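Local coordinates for protein hydratase ChsH1 (Mycobacterium tuberculosis, PDB 4W78) that takes part, in complex with ChsH2, in hydrating the steroid enoyl-CoA 3-oxo-4,17-pregnadiene-20-carboxyl-CoA during degradation of the cholesterol side chain, at residues Asp25-Pro30 against Leu113-Gln118; Pro44-Asp49 against Gly59-Pro64. All coordinates share one frame; numbering follows the deposited sequence.

Contact 1: Asp25-Pro30 against Leu113-Gln118; sequences DPVNQP and LLPGEQ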
ATOM      1  N   ASP A  25      -5.129   7.743  10.960  1.00 13.92           N
ATOM      2  CA  ASP A  25      -6.527   7.791  10.530  1.00 14.61           C
ATOM      3  C   ASP A  25      -7.392   7.071  11.543  1.00 13.46           C
ATOM      4  O   ASP A  25      -6.932   6.157  12.221  1.00 13.77           O
ATOM      5  CB  ASP A  25      -6.714   7.055   9.185  1.00 15.41           C
ATOM      6  CG  ASP A  25      -5.598   7.327   8.197  1.00 21.01           C
ATOM      7  OD1 ASP A  25      -5.600   8.412   7.596  1.00 22.68           O
ATOM      8  OD2 ASP A  25      -4.721   6.452   8.030  1.00 22.84           O
ATOM      9  N   PRO A  26      -8.675   7.448  11.623  1.00 13.75           N
ATOM     10  CA  PRO A  26      -9.618   6.574  12.309  1.00 12.90           C
ATOM     11  C   PRO A  26      -9.695   5.247  11.565  1.00 13.45           C
ATOM     12  O   PRO A  26      -9.324   5.193  10.396  1.00 14.31           O
ATOM     13  CB  PRO A  26     -10.957   7.307  12.156  1.00 15.67           C
ATOM     14  CG  PRO A  26     -10.604   8.702  11.725  1.00 22.45           C
ATOM     15  CD  PRO A  26      -9.338   8.576  10.954  1.00 18.14           C
ATOM     16  N   VAL A  27     -10.165   4.194  12.233  1.00 12.43           N
ATOM     17  CA  VAL A  27     -10.511   2.952  11.533  1.00 12.75           C
ATOM     18  C   VAL A  27     -11.383   3.346  10.349  1.00 12.64           C
ATOM     19  O   VAL A  27     -12.284   4.193  10.483  1.00 13.22           O
ATOM     20  CB  VAL A  27     -11.279   2.013  12.476  1.00 14.62           C
ATOM     21  CG1 VAL A  27     -11.771   0.757  11.731  1.00 13.53           C
ATOM     22  CG2 VAL A  27     -10.392   1.642  13.677  1.00 14.82           C
ATOM     23  N   ASN A  28     -11.101   2.786   9.175  1.00 12.02           N
ATOM     24  CA  ASN A  28     -11.794   3.254   7.978  1.00 10.72           C
ATOM     25  C   ASN A  28     -11.929   2.175   6.918  1.00 10.55           C
ATOM     26  O   ASN A  28     -11.062   1.307   6.791  1.00 10.33           O
ATOM     27  CB  ASN A  28     -11.090   4.489   7.396  1.00 12.19           C
ATOM     28  CG  ASN A  28      -9.716   4.185   6.881  1.00 12.63           C
ATOM     29  OD1 ASN A  28      -9.549   3.815   5.719  1.00 11.15           O
ATOM     30  ND2 ASN A  28      -8.710   4.363   7.735  1.00 11.37           N
ATOM     31  N   GLN A  29     -13.030   2.244   6.177  1.00 11.39           N
ATOM     32  CA  GLN A  29     -13.336   1.254   5.152  1.00 14.01           C
ATOM     33  C   GLN A  29     -12.288   1.140   4.022  1.00 12.21           C
ATOM     34  O   GLN A  29     -11.977   0.021   3.619  1.00 11.09           O
ATOM     35  CB  GLN A  29     -14.748   1.460   4.581  1.00 13.40           C
ATOM     36  CG  GLN A  29     -15.231   0.235   3.804  1.00 14.43           C
ATOM     37  CD  GLN A  29     -15.442  -0.956   4.725  1.00 15.91           C
ATOM     38  OE1 GLN A  29     -16.050  -0.805   5.787  1.00 17.57           O
ATOM     39  NE2 GLN A  29     -14.938  -2.137   4.335  1.00 14.03           N
ATOM     40  N   PRO A  30     -11.755   2.271   3.500  1.00 11.14           N
ATOM     41  CA  PRO A  30     -10.779   2.132   2.412  1.00 10.88           C
ATOM     42  C   PRO A  30      -9.572   1.293   2.810  1.00 11.01           C
ATOM     43  O   PRO A  30      -9.140   0.441   2.021  1.00 10.46           O
ATOM     44  CB  PRO A  30     -10.387   3.588   2.094  1.00 11.31           C
ATOM     45  CG  PRO A  30     -11.643   4.360   2.440  1.00 13.05           C
ATOM     46  CD  PRO A  30     -12.133   3.687   3.710  1.00 11.83           C
ATOM     47  N   LEU A 113     -13.503  -3.315  16.475  1.00 14.53           N
ATOM     48  CA  LEU A 113     -13.601  -1.872  16.235  1.00 14.04           C
ATOM     49  C   LEU A 113     -14.491  -1.527  15.047  1.00 13.85           C
ATOM     50  O   LEU A 113     -14.610  -2.297  14.088  1.00 14.81           O
ATOM     51  CB  LEU A 113     -12.212  -1.285  16.004  1.00 12.54           C
ATOM     52  CG  LEU A 113     -11.192  -1.612  17.088  1.00 16.86           C
ATOM     53  CD1 LEU A 113      -9.860  -0.989  16.701  1.00 16.78           C
ATOM     54  CD2 LEU A 113     -11.673  -1.120  18.460  1.00 20.36           C
ATOM     55  N   LEU A 114     -15.096  -0.346  15.103  1.00 15.87           N
ATOM     56  CA  LEU A 114     -15.963   0.139  14.037  1.00 15.45           C
ATOM     57  C   LEU A 114     -15.295   1.256  13.238  1.00 14.13           C
ATOM     58  O   LEU A 114     -14.565   2.069  13.804  1.00 14.88           O
ATOM     59  CB  LEU A 114     -17.256   0.686  14.645  1.00 18.40           C
ATOM     60  CG  LEU A 114     -18.068  -0.288  15.497  1.00 22.93           C
ATOM     61  CD1 LEU A 114     -19.094   0.483  16.329  1.00 23.76           C
ATOM     62  CD2 LEU A 114     -18.771  -1.286  14.586  1.00 25.58           C
ATOM     63  N   PRO A 115     -15.530   1.301  11.915  1.00 14.49           N
ATOM     64  CA  PRO A 115     -15.107   2.475  11.148  1.00 14.98           C
ATOM     65  C   PRO A 115     -15.520   3.780  11.837  1.00 16.13           C
ATOM     66  O   PRO A 115     -16.645   3.884  12.342  1.00 18.24           O
ATOM     67  CB  PRO A 115     -15.836   2.298   9.816  1.00 18.66           C
ATOM     68  CG  PRO A 115     -15.910   0.797   9.657  1.00 19.41           C
ATOM     69  CD  PRO A 115     -16.134   0.263  11.057  1.00 17.44           C
ATOM     70  N   GLY A 116     -14.594   4.732  11.888  1.00 15.97           N
ATOM     71  CA  GLY A 116     -14.822   6.008  12.543  1.00 17.05           C
ATOM     72  C   GLY A 116     -14.163   6.095  13.907  1.00 16.65           C
ATOM     73  O   GLY A 116     -13.869   7.190  14.392  1.00 17.70           O
ATOM     74  N   GLU A 117     -13.906   4.946  14.530  1.00 15.81           N
ATOM     75  CA  GLU A 117     -13.234   4.946  15.822  1.00 15.23           C
ATOM     76  C   GLU A 117     -11.761   5.275  15.668  1.00 15.77           C
ATOM     77  O   GLU A 117     -11.113   4.795  14.741  1.00 17.86           O
ATOM     78  CB  GLU A 117     -13.419   3.618  16.543  1.00 16.25           C
ATOM     79  CG  GLU A 117     -14.875   3.346  16.879  1.00 21.48           C
ATOM     80  CD  GLU A 117     -15.041   2.266  17.921  1.00 22.53           C
ATOM     81  OE1 GLU A 117     -14.787   1.083  17.607  1.00 21.67           O
ATOM     82  OE2 GLU A 117     -15.425   2.613  19.058  1.00 22.68           O
ATOM     83  N   GLN A 118     -11.261   6.116  16.566  1.00 15.81           N
ATOM     84  CA  GLN A 118      -9.879   6.592  16.555  1.00 19.04           C
ATOM     85  C   GLN A 118      -9.055   5.866  17.621  1.00 14.50           C
ATOM     86  O   GLN A 118      -9.310   6.009  18.814  1.00 17.12           O
ATOM     87  CB  GLN A 118      -9.860   8.098  16.841  1.00 26.14           C
ATOM     88  CG  GLN A 118      -8.481   8.684  17.116  1.00 28.23           C
ATOM     89  CD  GLN A 118      -7.626   8.760  15.861  1.00 28.30           C
ATOM     90  OE1 GLN A 118      -7.977   9.453  14.898  1.00 31.80           O
ATOM     91  NE2 GLN A 118      -6.498   8.056  15.865  1.00 26.07           N
TER

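Contact 2: Pro44-Asp49 against Gly59-Pro64; sequences PIYVDD and GIVAPP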
ATOM      1  N   PRO A  44     -17.424 -11.736   5.237  1.00 17.61           N
ATOM      2  CA  PRO A  44     -18.304 -10.647   4.811  1.00 18.23           C
ATOM      3  C   PRO A  44     -18.523  -9.570   5.867  1.00 19.08           C
ATOM      4  O   PRO A  44     -18.976  -8.481   5.516  1.00 18.19           O
ATOM      5  CB  PRO A  44     -19.626 -11.370   4.505  1.00 21.05           C
ATOM      6  CG  PRO A  44     -19.591 -12.576   5.368  1.00 21.82           C
ATOM      7  CD  PRO A  44     -18.146 -13.017   5.333  1.00 17.67           C
ATOM      8  N   ILE A  45     -18.209  -9.850   7.130  1.00 19.24           N
ATOM      9  CA  ILE A  45     -18.456  -8.865   8.172  1.00 16.41           C
ATOM     10  C   ILE A  45     -17.553  -7.635   8.048  1.00 17.56           C
ATOM     11  O   ILE A  45     -17.831  -6.609   8.658  1.00 15.96           O
ATOM     12  CB  ILE A  45     -18.330  -9.453   9.589  1.00 16.43           C
ATOM     13  CG1 ILE A  45     -16.861  -9.716   9.948  1.00 15.32           C
ATOM     14  CG2 ILE A  45     -19.191 -10.724   9.726  1.00 18.31           C
ATOM     15  CD1 ILE A  45     -16.682 -10.283  11.363  1.00 17.76           C
ATOM     16  N   TYR A  46     -16.487  -7.735   7.248  1.00 14.06           N
ATOM     17  CA  TYR A  46     -15.565  -6.606   7.086  1.00 12.72           C
ATOM     18  C   TYR A  46     -15.990  -5.674   5.960  1.00 15.56           C
ATOM     19  O   TYR A  46     -15.419  -4.583   5.802  1.00 15.52           O
ATOM     20  CB  TYR A  46     -14.146  -7.112   6.810  1.00 11.30           C
ATOM     21  CG  TYR A  46     -13.598  -8.084   7.841  1.00 14.35           C
ATOM     22  CD1 TYR A  46     -13.851  -7.918   9.198  1.00 14.45           C
ATOM     23  CD2 TYR A  46     -12.829  -9.171   7.446  1.00 13.45           C
ATOM     24  CE1 TYR A  46     -13.357  -8.824  10.140  1.00 14.61           C
ATOM     25  CE2 TYR A  46     -12.317 -10.065   8.374  1.00 12.44           C
ATOM     26  CZ  TYR A  46     -12.585  -9.888   9.717  1.00 14.18           C
ATOM     27  OH  TYR A  46     -12.082 -10.790  10.638  1.00 15.36           O
ATOM     28  N   VAL A  47     -16.988  -6.092   5.179  1.00 17.42           N
ATOM     29  CA  VAL A  47     -17.366  -5.360   3.971  1.00 20.04           C
ATOM     30  C   VAL A  47     -18.871  -5.216   3.747  1.00 20.15           C
ATOM     31  O   VAL A  47     -19.281  -4.528   2.815  1.00 22.77           O
ATOM     32  CB  VAL A  47     -16.757  -6.014   2.704  1.00 17.48           C
ATOM     33  CG1 VAL A  47     -15.223  -5.934   2.738  1.00 17.81           C
ATOM     34  CG2 VAL A  47     -17.200  -7.463   2.587  1.00 21.49           C
ATOM     35  N   ASP A  48     -19.687  -5.865   4.576  1.00 18.38           N
ATOM     36  CA  ASP A  48     -21.145  -5.917   4.361  1.00 21.55           C
ATOM     37  C   ASP A  48     -21.850  -5.702   5.698  1.00 20.88           C
ATOM     38  O   ASP A  48     -21.752  -6.544   6.592  1.00 20.88           O
ATOM     39  CB  ASP A  48     -21.525  -7.271   3.714  1.00 21.99           C
ATOM     40  CG  ASP A  48     -23.048  -7.532   3.642  1.00 29.90           C
ATOM     41  OD1 ASP A  48     -23.881  -6.669   3.985  1.00 33.90           O
ATOM     42  OD2 ASP A  48     -23.411  -8.642   3.212  1.00 37.36           O
ATOM     43  N   ASP A  49     -22.543  -4.568   5.827  1.00 22.75           N
ATOM     44  CA  ASP A  49     -23.271  -4.215   7.051  1.00 23.56           C
ATOM     45  C   ASP A  49     -24.278  -5.293   7.459  1.00 23.07           C
ATOM     46  O   ASP A  49     -24.363  -5.644   8.626  1.00 22.17           O
ATOM     47  CB  ASP A  49     -24.020  -2.878   6.900  1.00 27.78           C
ATOM     48  CG  ASP A  49     -23.124  -1.653   7.097  1.00 31.67           C
ATOM     49  OD1 ASP A  49     -22.102  -1.730   7.810  1.00 31.11           O
ATOM     50  OD2 ASP A  49     -23.466  -0.585   6.545  1.00 40.19           O
ATOM     51  N   GLY A  59     -22.510  -3.009  12.936  1.00 26.23           N
ATOM     52  CA  GLY A  59     -22.334  -2.679  11.530  1.00 24.80           C
ATOM     53  C   GLY A  59     -21.014  -3.293  11.129  1.00 21.05           C
ATOM     54  O   GLY A  59     -20.472  -4.099  11.888  1.00 20.58           O
ATOM     55  N   ILE A  60     -20.497  -2.931   9.954  1.00 17.24           N
ATOM     56  CA  ILE A  60     -19.203  -3.440   9.503  1.00 15.68           C
ATOM     57  C   ILE A  60     -18.170  -3.250  10.605  1.00 18.76           C
ATOM     58  O   ILE A  60     -18.144  -2.212  11.261  1.00 18.13           O
ATOM     59  CB  ILE A  60     -18.723  -2.713   8.224  1.00 16.82           C
ATOM     60  CG1 ILE A  60     -19.490  -3.237   7.003  1.00 19.39           C
ATOM     61  CG2 ILE A  60     -17.218  -2.901   8.014  1.00 17.66           C
ATOM     62  CD1 ILE A  60     -19.330  -2.368   5.759  1.00 21.16           C
ATOM     63  N   VAL A  61     -17.340  -4.266  10.832  1.00 16.02           N
ATOM     64  CA  VAL A  61     -16.275  -4.153  11.814  1.00 15.95           C
ATOM     65  C   VAL A  61     -14.915  -4.317  11.143  1.00 14.29           C
ATOM     66  O   VAL A  61     -14.807  -4.894  10.055  1.00 14.74           O
ATOM     67  CB  VAL A  61     -16.424  -5.198  12.947  1.00 17.41           C
ATOM     68  CG1 VAL A  61     -17.550  -4.808  13.891  1.00 17.98           C
ATOM     69  CG2 VAL A  61     -16.660  -6.596  12.371  1.00 17.98           C
ATOM     70  N   ALA A  62     -13.872  -3.791  11.780  1.00 13.58           N
ATOM     71  CA  ALA A  62     -12.517  -4.000  11.297  1.00 12.92           C
ATOM     72  C   ALA A  62     -12.019  -5.401  11.663  1.00 10.51           C
ATOM     73  O   ALA A  62     -12.331  -5.913  12.727  1.00 13.72           O
ATOM     74  CB  ALA A  62     -11.581  -2.942  11.907  1.00 14.54           C
ATOM     75  N   PRO A  63     -11.201  -6.007  10.798  1.00 10.42           N
ATOM     76  CA  PRO A  63     -10.544  -7.257  11.210  1.00 11.79           C
ATOM     77  C   PRO A  63      -9.705  -7.025  12.467  1.00 10.43           C
ATOM     78  O   PRO A  63      -8.958  -6.055  12.526  1.00 11.10           O
ATOM     79  CB  PRO A  63      -9.626  -7.586  10.024  1.00 11.46           C
ATOM     80  CG  PRO A  63     -10.184  -6.818   8.860  1.00 12.07           C
ATOM     81  CD  PRO A  63     -10.841  -5.590   9.431  1.00 11.75           C
ATOM     82  N   PRO A  64      -9.827  -7.903  13.477  1.00 12.41           N
ATOM     83  CA  PRO A  64      -9.056  -7.698  14.710  1.00 11.73           C
ATOM     84  C   PRO A  64      -7.560  -7.589  14.434  1.00 11.31           C
ATOM     85  O   PRO A  64      -6.879  -6.745  15.033  1.00 11.16           O
ATOM     86  CB  PRO A  64      -9.365  -8.954  15.520  1.00 12.78           C
ATOM     87  CG  PRO A  64     -10.768  -9.305  15.085  1.00 16.13           C
ATOM     88  CD  PRO A  64     -10.823  -8.985  13.614  1.00 14.33           C
TER

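Contact 1: Asp25-Pro30 against Leu113-Gln118
Val27 is gripped through its backbone by the turn at Leu114-Glu117. Val27 N donates to Glu117 O at 2.7 Å. Gly116 N returns a nearly straight bond to Val27 O at 2.8 Å, 171° at the hydrogen. Pro115 CA adds a CA-H...O contact to Val27 O at 3.4 Å. The side chain of Val27 also faces the turn. CG1 lies anti to the backbone N (chi1 175°), over Leu114 O and Pro115 CA. CG2 comes within 3.4 Å of Glu117 O. It also sits 4.0 Å from Leu113 CD1, the two side chains crossing at about a right angle. Glu117 O is the main neighbour of Pro26 too, 3.4 Å from Pro26 CA and close to its CB.

The turn is of type II, closed by Glu117 N to Leu114 O. Gly116 takes its third position, with a positive phi of 103°. Glu117 OE1 both accepts from Leu114 N at 2.9 Å and forms a salt bridge with Arg111. Within 25-30, Asn28 ND2 bonds to Pro26 O at 2.9 Å, almost within the amide plane. Asn28 OD1 N-caps the helix 29-39 at Met31 N. Asp25 OD1 turns instead to Asn33 of the second subunit, another copy of this protein.

The branches of Val27 thus pack against carbonyl oxygens of the turn as well as Leu113 and Pro115. Its two reciprocal backbone bonds hold the residue before the N-cap Asn28 against the turn.

Contact 2: Pro44-Asp49 against Gly59-Pro64
Tyr46 swings CG anti to its carbonyl carbon (chi1 -55°), and its ring comes to lie against Pro63. Asp49 has its CG in the same relation (chi1 -81°), and its carboxylate meets Ile60. Pro63 CG stands over the centre of the Tyr46 ring, 3.6 Å from the centroid, in a CH-pi contact 5° off the normal. Val61 O lies at the ring edge, 3.3 Å from Tyr46 CD1. It also receives a CA-H...O contact from Tyr46 CA. This buried oxygen has no hydrogen-bond partner in the model.

Two hydrogen bonds join the two segments. Val61 N donates to Ile45 O at 3.2 Å. Ile60 N donates at 2.9 Å to OD1 of Asp49, at the start of helix 49-54. Ile60 packs against the backbone of 46-48, with CG2 3.3 Å from Tyr46 O and CD1 3.5 Å from Val47 C. Ile45 CD1 meets Val61 CG2. Gln60 of the ChsH2 chain packs on Tyr46, Pro63 and Pro64.

The contact joins the loops on either side of helix 49-54, beside the ChsH2 subunit. The sequence from Asp41 through Asn43 and Pro44 to Tyr46 resembles the hydratase motif D-x-N-P-x-H of MaoC-like hot-dog enzymes, with tyrosine in the histidine place.

In the fold
Contact 2 is nested within the chain loop that contact 1 closes. The order is 25-30, 44-49, 59-64, then 113-118. Their centres lie about 11 Å apart, on the same side of the chain's centre. Helix 29-39 begins in contact 1 and leads on to contact 2. Segment 113-118 lies in the loop between strands 99-109 and 119-134 of the antiparallel sheet. The contacts touch directly: Ala62 N hydrogen-bonds to Leu113 O, and Gln29 NE2 to Tyr46 O. Gln29 OE1 packs on Ile60. They join the start of helix 29-39 and the loops around helix 49-54 to the loop leading into strand 119-134 of the hot-dog fold. Contact 1 borders the second ChsH1 copy, and contact 2 borders ChsH2.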